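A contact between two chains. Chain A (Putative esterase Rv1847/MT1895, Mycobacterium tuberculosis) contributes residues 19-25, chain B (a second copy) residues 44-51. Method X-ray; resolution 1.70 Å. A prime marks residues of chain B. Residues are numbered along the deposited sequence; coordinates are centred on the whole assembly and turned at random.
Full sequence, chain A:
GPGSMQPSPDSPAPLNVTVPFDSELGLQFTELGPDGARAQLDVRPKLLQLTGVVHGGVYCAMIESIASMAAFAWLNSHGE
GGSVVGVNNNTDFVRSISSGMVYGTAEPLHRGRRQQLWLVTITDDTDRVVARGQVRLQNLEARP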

# COMPACT_ATOMS: atom_id res chain seq x y z
N VAL A 19 -9.36 -14.01 0.55
CA VAL A 19 -7.95 -13.57 0.30
C VAL A 19 -7.31 -13.37 1.67
O VAL A 19 -7.80 -12.58 2.47
CB VAL A 19 -7.89 -12.24 -0.53
CG1 VAL A 19 -6.46 -11.69 -0.62
CG2 VAL A 19 -8.44 -12.45 -1.94
N PRO A 20 -6.21 -14.11 1.97
CA PRO A 20 -5.73 -14.09 3.35
C PRO A 20 -5.46 -12.71 3.93
O PRO A 20 -5.92 -12.44 5.03
CB PRO A 20 -4.45 -14.92 3.30
CG PRO A 20 -4.69 -15.87 2.18
CD PRO A 20 -5.50 -15.10 1.15
N PHE A 21 -4.72 -11.85 3.23
CA PHE A 21 -4.43 -10.53 3.80
C PHE A 21 -5.68 -9.68 3.95
O PHE A 21 -5.76 -8.86 4.86
CB PHE A 21 -3.35 -9.80 2.99
CG PHE A 21 -2.81 -8.57 3.67
CD1 PHE A 21 -2.27 -8.63 4.95
CD2 PHE A 21 -2.77 -7.36 2.99
CE1 PHE A 21 -1.77 -7.49 5.56
CE2 PHE A 21 -2.25 -6.24 3.59
CZ PHE A 21 -1.77 -6.29 4.87
N ASP A 22 -6.68 -9.88 3.08
CA ASP A 22 -7.93 -9.13 3.23
C ASP A 22 -8.59 -9.49 4.56
O ASP A 22 -9.22 -8.64 5.20
CB ASP A 22 -8.91 -9.39 2.07
CG ASP A 22 -8.50 -8.71 0.77
OD1 ASP A 22 -7.54 -7.89 0.76
OD2 ASP A 22 -9.14 -8.98 -0.27
N SER A 23 -8.49 -10.74 4.99
CA SER A 23 -9.04 -11.12 6.30
C SER A 23 -8.37 -10.34 7.44
O SER A 23 -9.03 -9.96 8.41
CB SER A 23 -8.93 -12.62 6.54
OG SER A 23 -9.53 -12.98 7.78
N GLU A 24 -7.06 -10.13 7.33
CA GLU A 24 -6.34 -9.34 8.33
C GLU A 24 -6.80 -7.89 8.37
O GLU A 24 -6.84 -7.28 9.43
CB GLU A 24 -4.83 -9.39 8.10
CG GLU A 24 -4.21 -10.78 8.33
CD GLU A 24 -4.53 -11.36 9.70
OE1 GLU A 24 -4.05 -10.83 10.71
OE2 GLU A 24 -5.28 -12.36 9.77
N LEU A 25 -7.11 -7.34 7.20
CA LEU A 25 -7.60 -5.98 7.08
C LEU A 25 -9.04 -5.84 7.56
O LEU A 25 -9.44 -4.74 7.90
CB LEU A 25 -7.54 -5.49 5.63
CG LEU A 25 -6.16 -5.40 4.97
CD1 LEU A 25 -6.28 -5.03 3.47
CD2 LEU A 25 -5.30 -4.38 5.69
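Chain B, residues 44-51: RPKLLQLT

This is a contact in which the first turn of a helix is laid against the backbone carbonyls of a turn in the second copy, with one main-chain hydrogen bond at its centre and small apolar patches around it. Chain A passes from Val19, with psi 121°, into a helix that includes Pro20 to Leu25. Chain B folds more tightly: residues 45 to 47 form a short 3-10 segment, pinned by the bond from Leu47′ N to Arg44′ O at 2.9 Å, and the chain then opens at Leu48′ and Gln49′ into a more extended path.

The register of the CA atoms pairs Val19 with Gln49′ at 5.1 Å, Pro20 with Lys46′ at 5.1 Å and Phe21 with Leu47′ at 4.9 Å. As chain A moves forward into its helix, its nearest neighbours therefore shift back from the extended part of chain B to the 3-10 turn.

The anchor is the hydrogen bond from Phe21 N to Leu48′ O, 3.1 Å long with an angle of 152°. An amide in the first turn of a helix has no carbonyl of its own helix to bind, and here the neighbouring chain supplies one. Lys46′ O lies 3.1 Å from Phe21 CA in a CA-H...O contact and sits at the edge of the Phe21 ring, near its plane.

Pro20 has no amide hydrogen to offer, and it serves instead as a compact surface for carbonyl oxygens. Its CA-to-CB bond points toward chain B, and its CB is 3.4 Å from both Pro45′ O and Leu48′ O, while its CD is 3.7 Å from Gln49′ O. Before it, Val19 in the t rotamer brings CG1 to 3.7 Å from Gln49′ CA.

Side chains complete the contact. Leu47′ sends its CA-to-CB bond away from chain A, yet the end of its side chain comes nearer, and its CD2 reaches 3.7 Å from Phe21 CE1. One helical turn beyond Pro20, the CA-to-CB bond of Glu24 again points toward chain B. Lys46′, extended from chi2 to chi4, passes its CD 3.7 Å from Glu24 OE1; its NZ stays 4.1 Å from that OE1, beyond a salt bridge. A water links the charges, accepting from Lys46′ NZ at 3.0 Å and donating weakly to Glu24 OE1 at 3.4 Å.

The rule to read here is a pairing: an amide in the first helical turn meets a carbonyl of the neighbouring chain, and Pro20, just before that amide, packs its ring against the carbonyl oxygens of Pro45′, Leu48′ and Gln49′.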

# COMPACT_ATOMS: atom_id res chain seq x y z
N ARG B 44 4.50 -14.43 5.90
CA ARG B 44 3.69 -15.45 6.56
C ARG B 44 2.43 -15.68 5.72
O ARG B 44 2.05 -14.82 4.92
CB ARG B 44 3.32 -14.95 7.96
CG ARG B 44 4.50 -14.87 8.93
CD ARG B 44 5.01 -16.26 9.27
NE ARG B 44 3.92 -17.17 9.62
CZ ARG B 44 4.01 -18.50 9.70
NH1 ARG B 44 5.17 -19.11 9.48
NH2 ARG B 44 2.93 -19.22 10.03
N PRO B 45 1.73 -16.81 5.93
CA PRO B 45 0.52 -17.09 5.14
C PRO B 45 -0.56 -16.02 5.18
O PRO B 45 -1.25 -15.81 4.18
CB PRO B 45 0.00 -18.40 5.76
CG PRO B 45 1.25 -19.07 6.26
CD PRO B 45 2.07 -17.95 6.81
N LYS B 46 -0.70 -15.34 6.32
CA LYS B 46 -1.71 -14.28 6.44
C LYS B 46 -1.41 -13.05 5.59
O LYS B 46 -2.29 -12.18 5.39
CB LYS B 46 -1.89 -13.86 7.89
CG LYS B 46 -0.70 -13.16 8.52
CD LYS B 46 -0.98 -12.80 9.99
CE LYS B 46 0.15 -12.01 10.65
NZ LYS B 46 -0.27 -11.63 12.04
N LEU B 47 -0.18 -12.97 5.09
CA LEU B 47 0.24 -11.86 4.25
C LEU B 47 0.10 -12.09 2.74
O LEU B 47 0.53 -11.27 1.91
CB LEU B 47 1.67 -11.48 4.60
CG LEU B 47 1.87 -11.05 6.05
CD1 LEU B 47 3.33 -10.65 6.25
CD2 LEU B 47 0.94 -9.89 6.47
N LEU B 48 -0.49 -13.22 2.37
CA LEU B 48 -0.57 -13.64 0.98
C LEU B 48 -1.91 -13.30 0.36
O LEU B 48 -2.87 -12.91 1.03
CB LEU B 48 -0.33 -15.15 0.89
CG LEU B 48 0.96 -15.69 1.53
CD1 LEU B 48 1.10 -17.18 1.24
CD2 LEU B 48 2.20 -14.91 1.04
N GLN B 49 -1.98 -13.45 -0.95
CA GLN B 49 -3.23 -13.28 -1.65
C GLN B 49 -3.68 -14.67 -2.16
O GLN B 49 -3.17 -15.68 -1.67
CB GLN B 49 -3.14 -12.13 -2.69
CG GLN B 49 -1.89 -12.06 -3.52
CD GLN B 49 -1.76 -13.24 -4.45
OE1 GLN B 49 -1.58 -14.36 -4.01
NE2 GLN B 49 -1.86 -12.98 -5.75
N LEU B 50 -4.63 -14.76 -3.09
CA LEU B 50 -5.27 -16.07 -3.40
C LEU B 50 -4.39 -17.06 -4.15
O LEU B 50 -4.64 -18.28 -4.11
CB LEU B 50 -6.58 -15.86 -4.18
N THR B 51 -3.38 -16.57 -4.86
CA THR B 51 -2.47 -17.45 -5.58
C THR B 51 -1.24 -17.77 -4.74
O THR B 51 -0.27 -18.36 -5.23
CB THR B 51 -2.08 -16.86 -6.96
OG1 THR B 51 -1.19 -15.75 -6.78
CG2 THR B 51 -3.31 -16.42 -7.74
O HOH W 1 -2.49 -10.38 13.70